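Local atomic coordinates of ferric uptake regulation protein (Helicobacter pylori, PDB entry 2XIG), a protein that probably acts as an iron-responsive repressor, using ferrous iron as cofactor to bind the operators of the genes it silences. Residues 33-47 / 87-99. The protein carries 2 engineered substitutions. Numbering follows the deposited sequence.
Sequences VSVLYRSGTHLSPEE and RRYEIAAKEHHDH. With ZN (zinc ion), chain L; ZN (zinc ion), chain N.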
loop_
_atom_site.group_PDB
_atom_site.type_symbol
_atom_site.label_atom_id
_atom_site.label_comp_id
_atom_site.label_asym_id
_atom_site.label_seq_id
_atom_site.Cartn_x
_atom_site.Cartn_y
_atom_site.Cartn_z
ATOM N N VAL C 33 -32.107 2.432 1.341
ATOM C CA VAL C 33 -32.228 3.831 0.949
ATOM C C VAL C 33 -32.498 4.683 2.179
ATOM O O VAL C 33 -31.884 5.731 2.352
ATOM C CB VAL C 33 -33.340 4.047 -0.093
ATOM C CG1 VAL C 33 -33.580 5.549 -0.321
ATOM C CG2 VAL C 33 -32.976 3.361 -1.397
ATOM N N SER C 34 -33.404 4.219 3.035
ATOM C CA SER C 34 -33.804 4.994 4.206
ATOM C C SER C 34 -32.658 5.134 5.212
ATOM O O SER C 34 -32.457 6.206 5.774
ATOM C CB SER C 34 -35.040 4.379 4.867
ATOM O OG SER C 34 -36.129 4.338 3.960
ATOM N N VAL C 35 -31.911 4.056 5.436
ATOM C CA VAL C 35 -30.731 4.149 6.295
ATOM C C VAL C 35 -29.775 5.239 5.801
ATOM O O VAL C 35 -29.317 6.074 6.583
ATOM C CB VAL C 35 -29.991 2.794 6.434
ATOM C CG1 VAL C 35 -28.608 3.001 7.032
ATOM C CG2 VAL C 35 -30.809 1.830 7.290
ATOM N N LEU C 36 -29.484 5.243 4.502
ATOM C CA LEU C 36 -28.565 6.222 3.941
ATOM C C LEU C 36 -29.126 7.635 3.994
ATOM O O LEU C 36 -28.405 8.579 4.318
ATOM C CB LEU C 36 -28.175 5.851 2.504
ATOM C CG LEU C 36 -27.228 4.650 2.399
ATOM C CD1 LEU C 36 -27.096 4.168 0.955
ATOM C CD2 LEU C 36 -25.871 4.997 2.974
ATOM N N TYR C 37 -30.406 7.777 3.655
ATOM C CA TYR C 37 -31.062 9.082 3.730
ATOM C C TYR C 37 -30.921 9.663 5.132
ATOM O O TYR C 37 -30.642 10.850 5.307
ATOM C CB TYR C 37 -32.538 8.937 3.389
ATOM C CG TYR C 37 -33.243 10.263 3.200
ATOM C CD1 TYR C 37 -33.339 10.838 1.939
ATOM C CD2 TYR C 37 -33.801 10.939 4.281
ATOM C CE1 TYR C 37 -33.986 12.054 1.748
ATOM C CE2 TYR C 37 -34.456 12.164 4.101
ATOM C CZ TYR C 37 -34.540 12.713 2.832
ATOM O OH TYR C 37 -35.183 13.926 2.638
ATOM N N ARG C 38 -31.115 8.810 6.132
ATOM C CA ARG C 38 -31.132 9.249 7.520
ATOM C C ARG C 38 -29.738 9.557 8.056
ATOM O O ARG C 38 -29.595 10.262 9.053
ATOM C CB ARG C 38 -31.830 8.203 8.401
ATOM C CG ARG C 38 -33.351 8.190 8.240
ATOM C CD ARG C 38 -34.036 7.296 9.273
ATOM N NE ARG C 38 -34.418 5.987 8.741
ATOM C CZ ARG C 38 -33.768 4.853 8.987
ATOM N NH1 ARG C 38 -32.688 4.852 9.760
ATOM N NH2 ARG C 38 -34.198 3.715 8.460
ATOM N N SER C 39 -28.713 9.045 7.379
ATOM C CA SER C 39 -27.343 9.131 7.890
ATOM C C SER C 39 -26.674 10.476 7.609
ATOM O O SER C 39 -26.801 11.042 6.518
ATOM C CB SER C 39 -26.494 7.989 7.321
ATOM O OG SER C 39 -25.149 8.074 7.763
ATOM N N GLY C 40 -25.948 10.976 8.606
ATOM C CA GLY C 40 -25.183 12.198 8.454
ATOM C C GLY C 40 -23.749 11.934 8.036
ATOM O O GLY C 40 -22.938 12.853 7.960
ATOM N N THR C 41 -23.428 10.673 7.758
ATOM C CA THR C 41 -22.063 10.323 7.380
ATOM C C THR C 41 -22.033 9.480 6.090
ATOM O O THR C 41 -23.014 9.446 5.347
ATOM C CB THR C 41 -21.336 9.638 8.563
ATOM O OG1 THR C 41 -19.948 9.442 8.252
ATOM C CG2 THR C 41 -22.011 8.319 8.929
ATOM N N HIS C 42 -20.910 8.830 5.807
ATOM C CA HIS C 42 -20.832 7.927 4.659
ATOM C C HIS C 42 -20.663 6.519 5.199
ATOM O O HIS C 42 -19.798 6.278 6.025
ATOM C CB HIS C 42 -19.661 8.275 3.746
ATOM C CG HIS C 42 -19.681 9.681 3.234
ATOM N ND1 HIS C 42 -19.519 10.767 4.060
ATOM C CD2 HIS C 42 -19.815 10.174 1.979
ATOM C CE1 HIS C 42 -19.568 11.874 3.342
ATOM N NE2 HIS C 42 -19.735 11.540 2.076
ATOM N N LEU C 43 -21.480 5.587 4.730
ATOM C CA LEU C 43 -21.551 4.272 5.364
ATOM C C LEU C 43 -20.945 3.159 4.517
ATOM O O LEU C 43 -21.092 3.147 3.302
ATOM C CB LEU C 43 -23.008 3.930 5.692
ATOM C CG LEU C 43 -23.691 4.820 6.734
ATOM C CD1 LEU C 43 -25.141 4.386 6.934
ATOM C CD2 LEU C 43 -22.929 4.791 8.053
ATOM N N SER C 44 -20.266 2.219 5.171
ATOM C CA SER C 44 -19.787 1.029 4.486
ATOM C C SER C 44 -20.920 0.019 4.363
ATOM O O SER C 44 -21.882 0.062 5.123
ATOM C CB SER C 44 -18.623 0.401 5.267
ATOM O OG SER C 44 -19.090 -0.091 6.507
ATOM N N PRO C 45 -20.811 -0.905 3.401
ATOM C CA PRO C 45 -21.799 -1.981 3.308
ATOM C C PRO C 45 -21.967 -2.739 4.631
ATOM O O PRO C 45 -23.090 -3.101 4.976
ATOM C CB PRO C 45 -21.214 -2.892 2.229
ATOM C CG PRO C 45 -20.401 -1.975 1.378
ATOM C CD PRO C 45 -19.792 -0.993 2.339
ATOM N N GLU C 46 -20.873 -2.972 5.357
ATOM C CA GLU C 46 -20.956 -3.636 6.655
ATOM C C GLU C 46 -21.843 -2.865 7.630
ATOM O O GLU C 46 -22.694 -3.444 8.291
ATOM C CB GLU C 46 -19.553 -3.833 7.256
ATOM C CG GLU C 46 -18.704 -4.870 6.527
ATOM C CD GLU C 46 -17.218 -4.792 6.884
ATOM O OE1 GLU C 46 -16.554 -3.821 6.466
ATOM O OE2 GLU C 46 -16.709 -5.710 7.566
ATOM N N GLU C 47 -21.641 -1.554 7.720
ATOM C CA GLU C 47 -22.426 -0.731 8.638
ATOM C C GLU C 47 -23.901 -0.694 8.254
ATOM O O GLU C 47 -24.787 -0.713 9.108
ATOM C CB GLU C 47 -21.891 0.695 8.656
ATOM C CG GLU C 47 -20.494 0.834 9.183
ATOM C CD GLU C 47 -20.055 2.277 9.189
ATOM O OE1 GLU C 47 -19.935 2.872 8.093
ATOM O OE2 GLU C 47 -19.830 2.811 10.294
ATOM N N ARG C 87 -14.904 1.273 0.238
ATOM C CA ARG C 87 -16.067 1.869 -0.420
ATOM C C ARG C 87 -17.059 2.347 0.626
ATOM O O ARG C 87 -17.397 1.612 1.552
ATOM C CB ARG C 87 -16.737 0.872 -1.370
ATOM C CG ARG C 87 -15.941 0.582 -2.634
ATOM C CD ARG C 87 -16.590 -0.516 -3.482
ATOM N NE ARG C 87 -17.648 -0.005 -4.352
ATOM C CZ ARG C 87 -17.482 0.301 -5.635
ATOM N NH1 ARG C 87 -16.297 0.149 -6.204
ATOM N NH2 ARG C 87 -18.499 0.761 -6.351
ATOM N N ARG C 88 -17.517 3.588 0.492
ATOM C CA ARG C 88 -18.520 4.102 1.403
ATOM C C ARG C 88 -19.623 4.813 0.618
ATOM O O ARG C 88 -19.365 5.375 -0.438
ATOM C CB ARG C 88 -17.893 5.005 2.467
ATOM C CG ARG C 88 -17.134 4.194 3.524
ATOM C CD ARG C 88 -16.659 5.016 4.689
ATOM N NE ARG C 88 -16.784 4.270 5.942
ATOM C CZ ARG C 88 -16.033 3.222 6.269
ATOM N NH1 ARG C 88 -15.100 2.795 5.438
ATOM N NH2 ARG C 88 -16.215 2.600 7.427
ATOM N N TYR C 89 -20.836 4.759 1.144
ATOM C CA TYR C 89 -22.017 5.157 0.379
ATOM C C TYR C 89 -22.799 6.280 1.039
ATOM O O TYR C 89 -22.799 6.428 2.263
ATOM C CB TYR C 89 -22.943 3.951 0.179
ATOM C CG TYR C 89 -22.385 2.887 -0.740
ATOM C CD1 TYR C 89 -22.713 2.870 -2.085
ATOM C CD2 TYR C 89 -21.525 1.897 -0.262
ATOM C CE1 TYR C 89 -22.210 1.904 -2.932
ATOM C CE2 TYR C 89 -21.009 0.932 -1.103
ATOM C CZ TYR C 89 -21.356 0.940 -2.436
ATOM O OH TYR C 89 -20.853 -0.012 -3.282
ATOM N N GLU C 90 -23.492 7.058 0.211
ATOM C CA GLU C 90 -24.340 8.113 0.720
ATOM C C GLU C 90 -25.500 8.326 -0.236
ATOM O O GLU C 90 -25.444 7.944 -1.411
ATOM C CB GLU C 90 -23.548 9.407 0.862
ATOM C CG GLU C 90 -22.883 9.843 -0.432
ATOM C CD GLU C 90 -22.086 11.124 -0.269
ATOM O OE1 GLU C 90 -22.559 12.031 0.450
ATOM O OE2 GLU C 90 -20.987 11.213 -0.863
ATOM N N ILE C 91 -26.553 8.941 0.276
ATOM C CA ILE C 91 -27.726 9.225 -0.534
ATOM C C ILE C 91 -27.331 10.240 -1.615
ATOM O O ILE C 91 -26.544 11.149 -1.360
ATOM C CB ILE C 91 -28.873 9.746 0.367
ATOM C CG1 ILE C 91 -30.232 9.629 -0.326
ATOM C CG2 ILE C 91 -28.572 11.155 0.878
ATOM C CD1 ILE C 91 -30.705 8.196 -0.520
ATOM N N ALA C 92 -27.845 10.060 -2.828
ATOM C CA ALA C 92 -27.461 10.900 -3.959
ATOM C C ALA C 92 -28.106 12.283 -3.889
ATOM O O ALA C 92 -27.587 13.242 -4.452
ATOM C CB ALA C 92 -27.822 10.218 -5.276
ATOM N N ALA C 93 -29.234 12.377 -3.192
ATOM C CA ALA C 93 -29.997 13.628 -3.129
ATOM C C ALA C 93 -29.397 14.647 -2.149
ATOM O O ALA C 93 -30.037 15.028 -1.166
ATOM C CB ALA C 93 -31.446 13.333 -2.777
ATOM N N LYS C 94 -28.165 15.068 -2.434
ATOM C CA LYS C 94 -27.409 16.034 -1.630
ATOM C C LYS C 94 -26.697 16.996 -2.577
ATOM O O LYS C 94 -26.340 16.619 -3.691
ATOM C CB LYS C 94 -26.353 15.324 -0.745
ATOM C CG LYS C 94 -26.896 14.642 0.516
ATOM C CD LYS C 94 -25.854 13.690 1.183
ATOM C CE LYS C 94 -24.654 14.427 1.770
ATOM N NZ LYS C 94 -23.741 13.453 2.515
ATOM N N GLU C 95 -26.496 18.237 -2.128
ATOM C CA GLU C 95 -25.749 19.247 -2.876
ATOM C C GLU C 95 -24.368 18.702 -3.277
ATOM O O GLU C 95 -23.780 17.889 -2.555
ATOM C CB GLU C 95 -25.589 20.509 -2.006
ATOM C CG GLU C 95 -24.527 21.519 -2.462
ATOM C CD GLU C 95 -25.114 22.827 -2.990
ATOM O OE1 GLU C 95 -24.611 23.344 -4.011
ATOM O OE2 GLU C 95 -26.071 23.347 -2.379
ATOM N N HIS C 96 -23.855 19.135 -4.426
ATOM C CA HIS C 96 -22.530 18.687 -4.851
ATOM C C HIS C 96 -21.479 18.991 -3.807
ATOM O O HIS C 96 -21.418 20.090 -3.277
ATOM C CB HIS C 96 -22.071 19.351 -6.144
ATOM C CG HIS C 96 -20.626 19.102 -6.432
ATOM N ND1 HIS C 96 -20.171 17.901 -6.931
ATOM C CD2 HIS C 96 -19.526 19.866 -6.226
ATOM C CE1 HIS C 96 -18.856 17.944 -7.045
ATOM N NE2 HIS C 96 -18.440 19.123 -6.621
ATOM N N HIS C 97 -20.620 18.019 -3.529
ATOM C CA HIS C 97 -19.509 18.273 -2.637
ATOM C C HIS C 97 -18.375 17.314 -2.946
ATOM O O HIS C 97 -18.560 16.259 -3.562
ATOM C CB HIS C 97 -19.930 18.068 -1.186
ATOM C CG HIS C 97 -20.419 16.684 -0.910
ATOM N ND1 HIS C 97 -21.729 16.306 -1.112
ATOM C CD2 HIS C 97 -19.768 15.575 -0.490
ATOM C CE1 HIS C 97 -21.868 15.026 -0.814
ATOM N NE2 HIS C 97 -20.689 14.562 -0.440
ATOM N N ASP C 98 -17.195 17.704 -2.507
ATOM C CA ASP C 98 -16.009 16.883 -2.664
ATOM C C ASP C 98 -15.611 16.380 -1.294
ATOM O O ASP C 98 -16.314 16.646 -0.322
ATOM C CB ASP C 98 -14.941 17.734 -3.292
ATOM C CG ASP C 98 -15.419 18.356 -4.587
ATOM O OD1 ASP C 98 -15.637 17.595 -5.542
ATOM O OD2 ASP C 98 -15.597 19.592 -4.638
ATOM N N HIS C 99 -14.500 15.649 -1.199
ATOM C CA HIS C 99 -14.235 14.940 0.043
ATOM C C HIS C 99 -12.830 15.078 0.578
ATOM O O HIS C 99 -11.856 14.994 -0.164
ATOM C CB HIS C 99 -14.531 13.455 -0.124
ATOM C CG HIS C 99 -15.955 13.164 -0.457
ATOM N ND1 HIS C 99 -16.400 13.037 -1.757
ATOM C CD2 HIS C 99 -17.041 12.989 0.333
ATOM C CE1 HIS C 99 -17.693 12.777 -1.751
ATOM N NE2 HIS C 99 -18.105 12.742 -0.497
HETATM ZN ZN ZN L . -20.076 12.669 0.237
HETATM ZN ZN ZN N . -16.397 19.757 -6.615
HETATM O O HOH W 1 -26.318 9.653 2.995
HETATM O O HOH W 2 -24.966 11.511 4.653
#
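I91 lies against helix 33-38, its CD1 3.9 Å from CG1 of V33, while its CG1 nears CD1 of the Y37 ring. CG1 anti to the backbone N (chi1 -162°) puts that carbon by the Y37 ring, and the chain then turns CD1 toward V33. L36 lays CD2 beside CB and the carbonyl of Y89, and P45 sets its CG by CE2 of the Y89 ring, roughly at right angles. Strand 87-91 crosses helix 33-38 almost perpendicularly (84°) in the winged-helix DNA-binding domain. One water joins L36 O to I91 N. Beyond the helix, L43 and Y89 form a single antiparallel hydrogen-bonded pair: L43 N gives to Y89 O at 2.9 Å, and Y89 N returns to L43 O at 2.7 Å. The R88 guanidinium lies with one face over CB of S44, and its NH2 makes a long salt bridge (3.8 Å) to OE1 of E47. S44 N donates to that OE1 and E47 N to S44 OG, a capping box with S44 as N-cap of helix 45-52. At the other edge H42 NE2 binds zinc at 2.2 Å, with E90 (OE2 at 2.0 Å, OE1 at 2.6 Å), H97 and H99. K94 NZ makes salt bridges to E90 OE1 and E110. By similarity, H42 and E90 lie in the DNA-binding region and H97 and H99 in the dimerization region; this zinc would tie the two together, consistent with metal setting their relative orientation.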